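Local coordinates for protein precorrin-6A reductase (Rhodobacter capsulatus, PDB 4X7G) that catalyses the NADP-dependent reduction of precorrin-6A, a step of cobalamin (vitamin B12) biosynthesis, at residues E12-L16 with A96-A100; T2-G8 with S66-T72. All coordinates share one frame; numbering follows the deposited sequence.

Contact 1 (E12-L16 with A96-A100); sequences EASRL and AFERA. With 3Y8 (3-[(1R,2S,3S,7S,11S,16S,17R,18R,19R)-2,7,12,18-tetrakis(2-hydroxy-2-oxoethyl)-3,13-bis(3-hydroxy-3-oxopropyl)-1,2,5,7,11,17-hexamethyl-17-(3-oxidanyl-3-oxidanylidene-prop-1-enyl)-3,6,8,10,15,16,18,19,21,24-decahydrocorrin-8-yl]propanoic acid), chain C.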
loop_
_atom_site.group_PDB
_atom_site.type_symbol
_atom_site.label_atom_id
_atom_site.label_comp_id
_atom_site.label_asym_id
_atom_site.label_seq_id
_atom_site.Cartn_x
_atom_site.Cartn_y
_atom_site.Cartn_z
ATOM N N GLU A 12 2.113 -7.532 -2.359
ATOM C CA GLU A 12 2.616 -7.827 -3.703
ATOM C C GLU A 12 4.144 -7.758 -3.700
ATOM O O GLU A 12 4.812 -8.612 -4.329
ATOM C CB GLU A 12 1.955 -6.872 -4.719
ATOM C CG GLU A 12 0.479 -7.217 -4.982
ATOM C CD GLU A 12 -0.472 -7.110 -3.751
ATOM O OE1 GLU A 12 -0.343 -6.157 -2.988
ATOM O OE2 GLU A 12 -1.318 -8.011 -3.553
ATOM N N ALA A 13 4.703 -6.679 -3.167
ATOM C CA ALA A 13 6.154 -6.555 -3.128
ATOM C C ALA A 13 6.798 -7.731 -2.393
ATOM O O ALA A 13 7.861 -8.225 -2.789
ATOM C CB ALA A 13 6.573 -5.273 -2.479
ATOM N N SER A 14 6.234 -8.137 -1.264
ATOM C CA SER A 14 6.803 -9.287 -0.529
ATOM C C SER A 14 6.730 -10.539 -1.286
ATOM O O SER A 14 7.731 -11.322 -1.298
ATOM C CB SER A 14 6.043 -9.410 0.816
ATOM O OG SER A 14 6.276 -8.284 1.620
ATOM N N ARG A 15 5.674 -10.813 -1.991
ATOM C CA ARG A 15 5.558 -12.006 -2.792
ATOM C C ARG A 15 6.552 -11.943 -3.926
ATOM O O ARG A 15 7.177 -12.998 -4.271
ATOM C CB ARG A 15 4.165 -12.130 -3.309
ATOM C CG ARG A 15 3.156 -12.450 -2.204
ATOM C CD ARG A 15 1.765 -12.688 -2.826
ATOM N NE ARG A 15 0.790 -13.027 -1.771
ATOM C CZ ARG A 15 -0.560 -13.078 -1.903
ATOM N NH1 ARG A 15 -1.192 -12.789 -3.056
ATOM N NH2 ARG A 15 -1.258 -13.435 -0.822
ATOM N N LEU A 16 6.729 -10.768 -4.519
ATOM C CA LEU A 16 7.708 -10.643 -5.602
ATOM C C LEU A 16 9.131 -10.873 -5.079
ATOM O O LEU A 16 9.946 -11.540 -5.731
ATOM C CB LEU A 16 7.601 -9.275 -6.219
ATOM C CG LEU A 16 8.633 -8.990 -7.328
ATOM C CD1 LEU A 16 8.591 -9.992 -8.475
ATOM C CD2 LEU A 16 8.445 -7.560 -7.815
ATOM N N ALA A 96 5.046 -1.109 -12.909
ATOM C CA ALA A 96 4.364 -1.031 -11.588
ATOM C C ALA A 96 3.614 -2.287 -11.372
ATOM O O ALA A 96 2.742 -2.644 -12.136
ATOM C CB ALA A 96 3.393 0.181 -11.561
ATOM N N PHE A 97 3.863 -2.955 -10.242
ATOM C CA PHE A 97 3.153 -4.102 -9.828
ATOM C C PHE A 97 2.046 -3.670 -8.929
ATOM O O PHE A 97 2.213 -3.401 -7.730
ATOM C CB PHE A 97 4.068 -5.074 -9.070
ATOM C CG PHE A 97 3.437 -6.353 -8.637
ATOM C CD1 PHE A 97 2.164 -6.783 -9.059
ATOM C CD2 PHE A 97 4.118 -7.272 -7.800
ATOM C CE1 PHE A 97 1.632 -8.017 -8.647
ATOM C CE2 PHE A 97 3.639 -8.489 -7.450
ATOM C CZ PHE A 97 2.396 -8.842 -7.817
ATOM N N GLU A 98 0.909 -3.477 -9.559
ATOM C CA GLU A 98 -0.330 -3.123 -8.810
ATOM C C GLU A 98 -1.510 -3.761 -9.450
ATOM O O GLU A 98 -1.629 -3.825 -10.706
ATOM C CB GLU A 98 -0.473 -1.700 -8.654
ATOM C CG GLU A 98 -0.638 -0.900 -9.879
ATOM C CD GLU A 98 -1.423 0.459 -9.658
ATOM O OE1 GLU A 98 -1.334 1.179 -8.615
ATOM O OE2 GLU A 98 -2.039 0.908 -10.620
ATOM N N ARG A 99 -2.341 -4.267 -8.595
ATOM C CA ARG A 99 -3.476 -5.134 -8.975
ATOM C C ARG A 99 -4.623 -4.165 -9.321
ATOM O O ARG A 99 -4.534 -2.950 -9.126
ATOM C CB ARG A 99 -3.890 -6.067 -7.891
ATOM C CG ARG A 99 -2.768 -6.986 -7.505
ATOM C CD ARG A 99 -3.033 -7.286 -6.154
ATOM N NE ARG A 99 -3.824 -8.414 -6.014
ATOM C CZ ARG A 99 -3.305 -9.638 -5.999
ATOM N NH1 ARG A 99 -2.036 -9.825 -6.324
ATOM N NH2 ARG A 99 -4.060 -10.687 -5.764
ATOM N N ALA A 100 -5.626 -4.696 -9.984
ATOM C CA ALA A 100 -6.800 -3.909 -10.298
ATOM C C ALA A 100 -7.424 -3.401 -8.994
ATOM O O ALA A 100 -7.324 -4.059 -7.938
ATOM C CB ALA A 100 -7.792 -4.775 -10.985
HETATM C C48 3Y8 C . 6.494 0.384 5.903
HETATM C C47 3Y8 C . 6.315 -2.777 6.383
HETATM C C43 3Y8 C . 3.817 -7.830 3.825
HETATM C C42 3Y8 C . 2.971 -6.737 4.605
HETATM C C41 3Y8 C . 2.632 -5.723 3.529
HETATM C C38 3Y8 C . -0.201 -3.776 1.652
HETATM C C37 3Y8 C . -0.438 -4.855 2.635
HETATM C C36 3Y8 C . -0.290 -5.817 4.946
HETATM C C35 3Y8 C . -2.430 -3.565 4.556
HETATM C C32 3Y8 C . -6.087 -1.880 7.259
HETATM C C31 3Y8 C . -5.263 -1.094 6.154
HETATM C C2 3Y8 C . -2.533 0.772 5.118
HETATM C C1 3Y8 C . -1.061 0.713 5.658
HETATM C C4 3Y8 C . -1.621 -1.441 5.047
HETATM C C5 3Y8 C . -1.378 -2.730 4.758
HETATM C C7 3Y8 C . 0.212 -4.632 4.061
HETATM C C8 3Y8 C . 1.703 -4.638 4.063
HETATM C C6 3Y8 C . -0.087 -3.355 4.605
HETATM C C3 3Y8 C . -2.955 -0.707 5.185
HETATM C C11 3Y8 C . 3.762 -2.239 6.179
HETATM C C12 3Y8 C . 5.139 -1.801 6.219
HETATM C C13 3Y8 C . 5.246 -0.486 6.082
HETATM C C14 3Y8 C . 3.900 0.053 6.010
HETATM C C15 3Y8 C . 3.606 1.393 5.882
HETATM C C16 3Y8 C . 2.207 1.824 5.795
HETATM C C17 3Y8 C . 1.744 3.245 5.968
HETATM C C18 3Y8 C . 0.196 3.082 5.838
HETATM C C19 3Y8 C . -0.034 1.698 5.088
HETATM C C20 3Y8 C . -1.033 0.705 7.190
HETATM C C21 3Y8 C . 6.586 -3.107 7.913
HETATM C C24 3Y8 C . 3.360 -3.060 7.408
HETATM C C25 3Y8 C . -3.462 1.664 5.962
HETATM C C26 3Y8 C . -2.547 1.163 3.634
HETATM O O59 3Y8 C . 1.020 2.688 10.916
HETATM C C57 3Y8 C . 1.875 3.032 9.991
HETATM O O58 3Y8 C . 2.963 3.645 10.149
HETATM C C56 3Y8 C . 1.395 2.797 8.585
HETATM C C55 3Y8 C . 2.052 3.683 7.478
HETATM C C54 3Y8 C . 2.341 4.185 4.948
HETATM C C60 3Y8 C . -0.566 4.166 5.079
HETATM C C61 3Y8 C . -0.663 5.477 5.710
HETATM O O62 3Y8 C . -1.056 6.431 4.938
HETATM O O63 3Y8 C . -0.420 5.648 6.936
HETATM N N24 3Y8 C . 1.273 1.035 5.236
HETATM N N23 3Y8 C . 3.038 -0.999 6.091
HETATM C C49 3Y8 C . 6.737 0.629 4.408
HETATM C C50 3Y8 C . 7.966 1.394 4.045
HETATM O O51 3Y8 C . 8.699 1.881 4.935
HETATM O O52 3Y8 C . 8.226 1.394 2.786
HETATM O O23 3Y8 C . 6.751 -4.316 8.173
HETATM O O22 3Y8 C . 6.603 -2.184 8.692
HETATM C C10 3Y8 C . 3.533 -3.022 4.846
HETATM C C9 3Y8 C . 2.139 -3.513 4.656
HETATM N N22 3Y8 C . 1.034 -2.739 5.035
HETATM O O44 3Y8 C . 3.143 -8.671 3.214
HETATM O O45 3Y8 C . 4.955 -7.852 4.056
HETATM O O39 3Y8 C . -0.106 -4.180 0.450
HETATM O O40 3Y8 C . -0.262 -2.600 2.005
HETATM N N21 3Y8 C . -0.645 -0.638 5.304
HETATM C C27 3Y8 C . -3.959 1.075 2.987
HETATM O O28 3Y8 C . -4.672 2.080 3.103
HETATM O O29 3Y8 C . -4.311 0.049 2.411
HETATM C C30 3Y8 C . -3.794 -1.293 6.365
HETATM O O34 3Y8 C . -5.877 -1.457 8.456
HETATM O O33 3Y8 C . -6.887 -2.637 6.709
#

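Contact 2 (T2-G8 with S66-T72); sequences TRLLVLG and SHVIDAT. With NAP (NADP nicotinamide-adenine-dinucleotide phosphate), chain B.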
loop_
_atom_site.group_PDB
_atom_site.type_symbol
_atom_site.label_atom_id
_atom_site.label_comp_id
_atom_site.label_asym_id
_atom_site.label_seq_id
_atom_site.Cartn_x
_atom_site.Cartn_y
_atom_site.Cartn_z
ATOM N N THR A 2 21.927 -7.680 -15.191
ATOM C CA THR A 2 20.623 -7.545 -14.492
ATOM C C THR A 2 20.890 -7.171 -13.108
ATOM O O THR A 2 21.659 -7.808 -12.386
ATOM C CB THR A 2 19.910 -8.841 -14.558
ATOM O OG1 THR A 2 18.528 -8.698 -13.985
ATOM C CG2 THR A 2 20.582 -9.921 -13.856
ATOM N N ARG A 3 20.205 -6.136 -12.621
ATOM C CA ARG A 3 20.203 -5.790 -11.210
ATOM C C ARG A 3 18.856 -5.081 -10.942
ATOM O O ARG A 3 18.664 -3.959 -11.450
ATOM C CB ARG A 3 21.378 -4.936 -10.759
ATOM C CG ARG A 3 21.423 -4.830 -9.212
ATOM C CD ARG A 3 22.744 -4.259 -8.683
ATOM N NE ARG A 3 22.851 -4.196 -7.230
ATOM C CZ ARG A 3 23.056 -5.203 -6.386
ATOM N NH1 ARG A 3 23.059 -4.792 -5.094
ATOM N NH2 ARG A 3 23.308 -6.499 -6.773
ATOM N N LEU A 4 17.955 -5.733 -10.234
ATOM C CA LEU A 4 16.617 -5.222 -10.053
ATOM C C LEU A 4 16.499 -4.404 -8.844
ATOM O O LEU A 4 17.129 -4.700 -7.799
ATOM C CB LEU A 4 15.700 -6.410 -9.981
ATOM C CG LEU A 4 15.779 -7.494 -11.087
ATOM C CD1 LEU A 4 14.776 -8.611 -10.841
ATOM C CD2 LEU A 4 15.649 -6.879 -12.453
ATOM N N LEU A 5 15.616 -3.404 -8.893
ATOM C CA LEU A 5 15.201 -2.640 -7.687
ATOM C C LEU A 5 13.712 -2.862 -7.526
ATOM O O LEU A 5 12.947 -2.554 -8.428
ATOM C CB LEU A 5 15.511 -1.140 -7.851
ATOM C CG LEU A 5 15.036 -0.247 -6.709
ATOM C CD1 LEU A 5 15.756 -0.543 -5.442
ATOM C CD2 LEU A 5 15.228 1.188 -7.122
ATOM N N VAL A 6 13.325 -3.349 -6.364
ATOM C CA VAL A 6 11.903 -3.495 -6.015
ATOM C C VAL A 6 11.566 -2.445 -4.999
ATOM O O VAL A 6 12.084 -2.460 -3.894
ATOM C CB VAL A 6 11.609 -4.885 -5.465
ATOM C CG1 VAL A 6 10.146 -4.966 -5.038
ATOM C CG2 VAL A 6 12.002 -5.991 -6.445
ATOM N N LEU A 7 10.714 -1.506 -5.409
ATOM C CA LEU A 7 10.181 -0.545 -4.473
ATOM C C LEU A 7 9.037 -1.231 -3.754
ATOM O O LEU A 7 8.076 -1.663 -4.417
ATOM C CB LEU A 7 9.738 0.748 -5.182
ATOM C CG LEU A 7 10.829 1.412 -6.048
ATOM C CD1 LEU A 7 10.174 2.592 -6.814
ATOM C CD2 LEU A 7 11.985 1.847 -5.214
ATOM N N GLY A 8 9.122 -1.369 -2.426
ATOM C CA GLY A 8 8.248 -2.244 -1.693
ATOM C C GLY A 8 7.230 -1.570 -0.841
ATOM O O GLY A 8 6.869 -0.419 -1.094
ATOM N N SER A 66 19.167 -2.169 -13.583
ATOM C CA SER A 66 18.683 -2.357 -14.896
ATOM C C SER A 66 17.210 -2.230 -15.078
ATOM O O SER A 66 16.716 -1.919 -16.181
ATOM C CB SER A 66 19.111 -3.749 -15.390
ATOM O OG SER A 66 18.649 -4.811 -14.565
ATOM N N HIS A 67 16.434 -2.569 -14.056
ATOM C CA HIS A 67 14.981 -2.623 -14.102
ATOM C C HIS A 67 14.496 -2.248 -12.725
ATOM O O HIS A 67 15.039 -2.708 -11.688
ATOM C CB HIS A 67 14.424 -4.026 -14.440
ATOM C CG HIS A 67 14.965 -4.622 -15.686
ATOM N ND1 HIS A 67 16.224 -5.141 -15.763
ATOM C CD2 HIS A 67 14.387 -4.770 -16.887
ATOM C CE1 HIS A 67 16.412 -5.533 -17.012
ATOM N NE2 HIS A 67 15.294 -5.396 -17.703
ATOM N N VAL A 68 13.382 -1.509 -12.687
ATOM C CA VAL A 68 12.674 -1.180 -11.475
ATOM C C VAL A 68 11.276 -1.797 -11.536
ATOM O O VAL A 68 10.553 -1.605 -12.489
ATOM C CB VAL A 68 12.531 0.336 -11.283
ATOM C CG1 VAL A 68 11.725 0.681 -10.035
ATOM C CG2 VAL A 68 13.907 0.971 -11.204
ATOM N N ILE A 69 10.907 -2.496 -10.452
ATOM C CA ILE A 69 9.504 -2.883 -10.218
ATOM C C ILE A 69 8.982 -2.045 -9.086
ATOM O O ILE A 69 9.462 -2.128 -7.965
ATOM C CB ILE A 69 9.327 -4.372 -9.901
ATOM C CG1 ILE A 69 9.965 -5.222 -11.011
ATOM C CG2 ILE A 69 7.820 -4.638 -9.754
ATOM C CD1 ILE A 69 9.384 -5.087 -12.379
ATOM N N ASP A 70 8.044 -1.164 -9.455
ATOM C CA ASP A 70 7.404 -0.326 -8.466
ATOM C C ASP A 70 6.244 -1.084 -7.867
ATOM O O ASP A 70 5.157 -1.112 -8.438
ATOM C CB ASP A 70 6.920 0.982 -9.124
ATOM C CG ASP A 70 6.081 1.804 -8.198
ATOM O OD1 ASP A 70 6.010 1.497 -6.997
ATOM O OD2 ASP A 70 5.444 2.786 -8.718
ATOM N N ALA A 71 6.457 -1.724 -6.716
ATOM C CA ALA A 71 5.440 -2.481 -5.991
ATOM C C ALA A 71 5.030 -1.735 -4.749
ATOM O O ALA A 71 4.689 -2.338 -3.748
ATOM C CB ALA A 71 5.901 -3.896 -5.718
ATOM N N THR A 72 5.113 -0.415 -4.815
ATOM C CA THR A 72 4.599 0.405 -3.688
ATOM C C THR A 72 3.053 0.382 -3.685
ATOM O O THR A 72 2.376 0.045 -4.618
ATOM C CB THR A 72 5.114 1.823 -3.770
ATOM O OG1 THR A 72 4.546 2.540 -4.907
ATOM C CG2 THR A 72 6.621 1.922 -3.777
HETATM P PA NAP B . 4.622 8.506 -0.945
HETATM O O1A NAP B . 3.813 9.647 -0.344
HETATM O O2A NAP B . 4.384 8.179 -2.254
HETATM O O5B NAP B . 6.133 8.718 -0.750
HETATM C C5B NAP B . 6.773 9.842 -0.112
HETATM C C4B NAP B . 8.281 9.786 -0.145
HETATM O O4B NAP B . 8.722 8.598 0.650
HETATM C C3B NAP B . 8.869 9.417 -1.481
HETATM O O3B NAP B . 8.941 10.574 -2.318
HETATM C C2B NAP B . 10.159 8.782 -1.159
HETATM O O2B NAP B . 11.075 9.766 -0.643
HETATM C C1B NAP B . 9.836 7.964 -0.016
HETATM N N9A NAP B . 9.398 6.574 -0.317
HETATM C C8A NAP B . 8.122 6.102 -0.524
HETATM N N7A NAP B . 8.135 4.763 -0.767
HETATM C C5A NAP B . 9.464 4.444 -0.790
HETATM C C6A NAP B . 10.148 3.186 -0.995
HETATM N N6A NAP B . 9.488 2.026 -1.124
HETATM N N1A NAP B . 11.498 3.159 -0.976
HETATM C C2A NAP B . 12.158 4.372 -0.786
HETATM N N3A NAP B . 11.671 5.590 -0.553
HETATM C C4A NAP B . 10.308 5.582 -0.552
HETATM O O3 NAP B . 4.403 7.127 -0.139
HETATM P PN NAP B . 3.893 6.797 1.379
HETATM O O1N NAP B . 2.372 6.800 1.440
HETATM O O2N NAP B . 4.617 7.616 2.359
HETATM O O5D NAP B . 4.279 5.235 1.493
HETATM C C5D NAP B . 5.415 4.852 2.321
HETATM C C4D NAP B . 5.622 3.428 2.149
HETATM O O4D NAP B . 4.569 2.713 2.769
HETATM C C3D NAP B . 5.825 2.924 0.700
HETATM O O3D NAP B . 6.858 1.933 0.578
HETATM C C2D NAP B . 4.466 2.297 0.390
HETATM O O2D NAP B . 4.442 1.242 -0.490
HETATM C C1D NAP B . 4.026 1.839 1.807
HETATM N N1N NAP B . 2.645 1.885 1.944
HETATM C C2N NAP B . 1.871 2.750 1.731
HETATM C C3N NAP B . 0.644 2.249 1.982
HETATM C C7N NAP B . 0.031 3.563 1.560
HETATM O O7N NAP B . 1.111 4.269 1.195
HETATM N N7N NAP B . -1.358 3.777 1.585
HETATM C C4N NAP B . 0.430 0.767 2.432
HETATM C C5N NAP B . 1.488 -0.284 2.714
HETATM C C6N NAP B . 2.543 0.524 2.343
HETATM P P2B NAP B . 12.170 10.457 -1.639
HETATM O O1X NAP B . 13.045 11.096 -0.590
HETATM O O2X NAP B . 12.750 9.467 -2.471
HETATM O O3X NAP B . 11.446 11.334 -2.704
#

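Contact 1 (E12-L16 with A96-A100)
Glu12, near the start of helix 11-22, lies over Phe97 at the end of strand 93-97, their CA atoms 7.2 Å apart, and the chain beyond the strand then runs past the same residue so that Arg99 also reaches it. The contact is a lesson in how one acidic side chain can serve two unlike neighbours. Its aliphatic root sits on the aromatic ring: Glu12 CB lies 3.7 Å from the centroid of the Phe97 ring and 17° off the normal, a CH-pi contact, displaced somewhat toward the rim where CE2 and CZ lie. With CG of Phe97 anti to the backbone N (chi1 -177°), the ring extends far enough to put CE2 3.3 Å from Glu12 O, a carbonyl that already takes the helical bond from Leu16 N. Leu16 CB meets the same ring at its edge. Farther out, the glutamate chain bends at chi2 (62°) and brings OE2 over a face of the Arg99 guanidinium, 3.4 Å from NH1. No N-H of Arg99 points at this oxygen, so the salt bridge rests on charge alone; OE2 takes its hydrogen bond from Ala201 N. Arg15 NH1 stands 4.5 Å from Arg99 NH2, a like-charged approach that the Glu12 carboxylate probably softens. Two residues on from Glu12, Ser14 OG gives a 2.8 Å hydrogen bond to O45 of the bound precorrin. The apolar half of the contact continues inward, where Leu16 and Phe97 both pack against Ile69 of strand 67-70 and against Val237 of helix 234-243.

Contact 2 (T2-G8 with S66-T72)
Leu5 and Val68 lie side by side in two parallel strands, 4-7 and 67-70, and the main-chain ladder between them is regular: Leu5 N bonds to His67 O, Ile69 N to Leu5 O and Leu7 N to Ile69 O, each at 2.9 Å. Ala71 N then closes on Leu7 O. On one face of the sheet Leu7 CD1 touches Val68 CG1 at 4.1 Å; past the end of strand 67-70, Thr72 CG2 comes within 3.6 Å of Leu7 CB. On the other face, Leu4 CD2 leans on His67 CB, 3.7 Å away. At the N-terminal end a side chain takes over from the backbone: Ser66 OG, lodged between its own N and carbonyl carbon (chi1 58°), accepts a nearly straight bond from Arg3 N at 2.8 Å, while Ser66 N returns one to Arg3 O. The same hydroxyl is shared with His67 ND1, 2.7 Å away. With Ser66 cut back to alanine, Arg3 N and His67 ND1 would probably lose this shared partner, with less to hold the imidazole against turning beyond the bond from NE2 to His244 O. The opposite end is shaped by Asp70: OD1 accepts from Thr72 N, forming an Asx turn, and also from Thr72 OG1, while OD2 is steadied by Ser80 and Arg228. The turn probably helps to hold Thr72 beside Gly8, and Gly8 O accepts a hydrogen bond from the ribose hydroxyl O2D of NADP at 3.0 Å. Dinucleotide binding at the C-terminal ends of adjacent parallel strands, with helix 11-22 following the first of them, is characteristic of a Rossmann fold.

In the fold
From the N terminus, strand 4-7, the first half of contact 2, is followed by helix 11-22, which carries the first half of contact 1. Strand 67-70 returns to close contact 2 across 57 intervening residues; contact 1 closes only after 79, once helix 77-90 and strand 93-97 are added. The two loops cross. Phe97 N probably bonds to Asp70 O, and Ala13 packs on Gly8 and Ala71, so the start of helix 11-22 meets the C-terminal ends of strands 4-7 and 67-70. Contact 2 builds the centre of the first sheet and contact 1 fastens a helix over it before the chain enters the second at 109-113; strand 229-231 later returns beside 93-97, as expected of strand-swapping between Rossmann-fold domains.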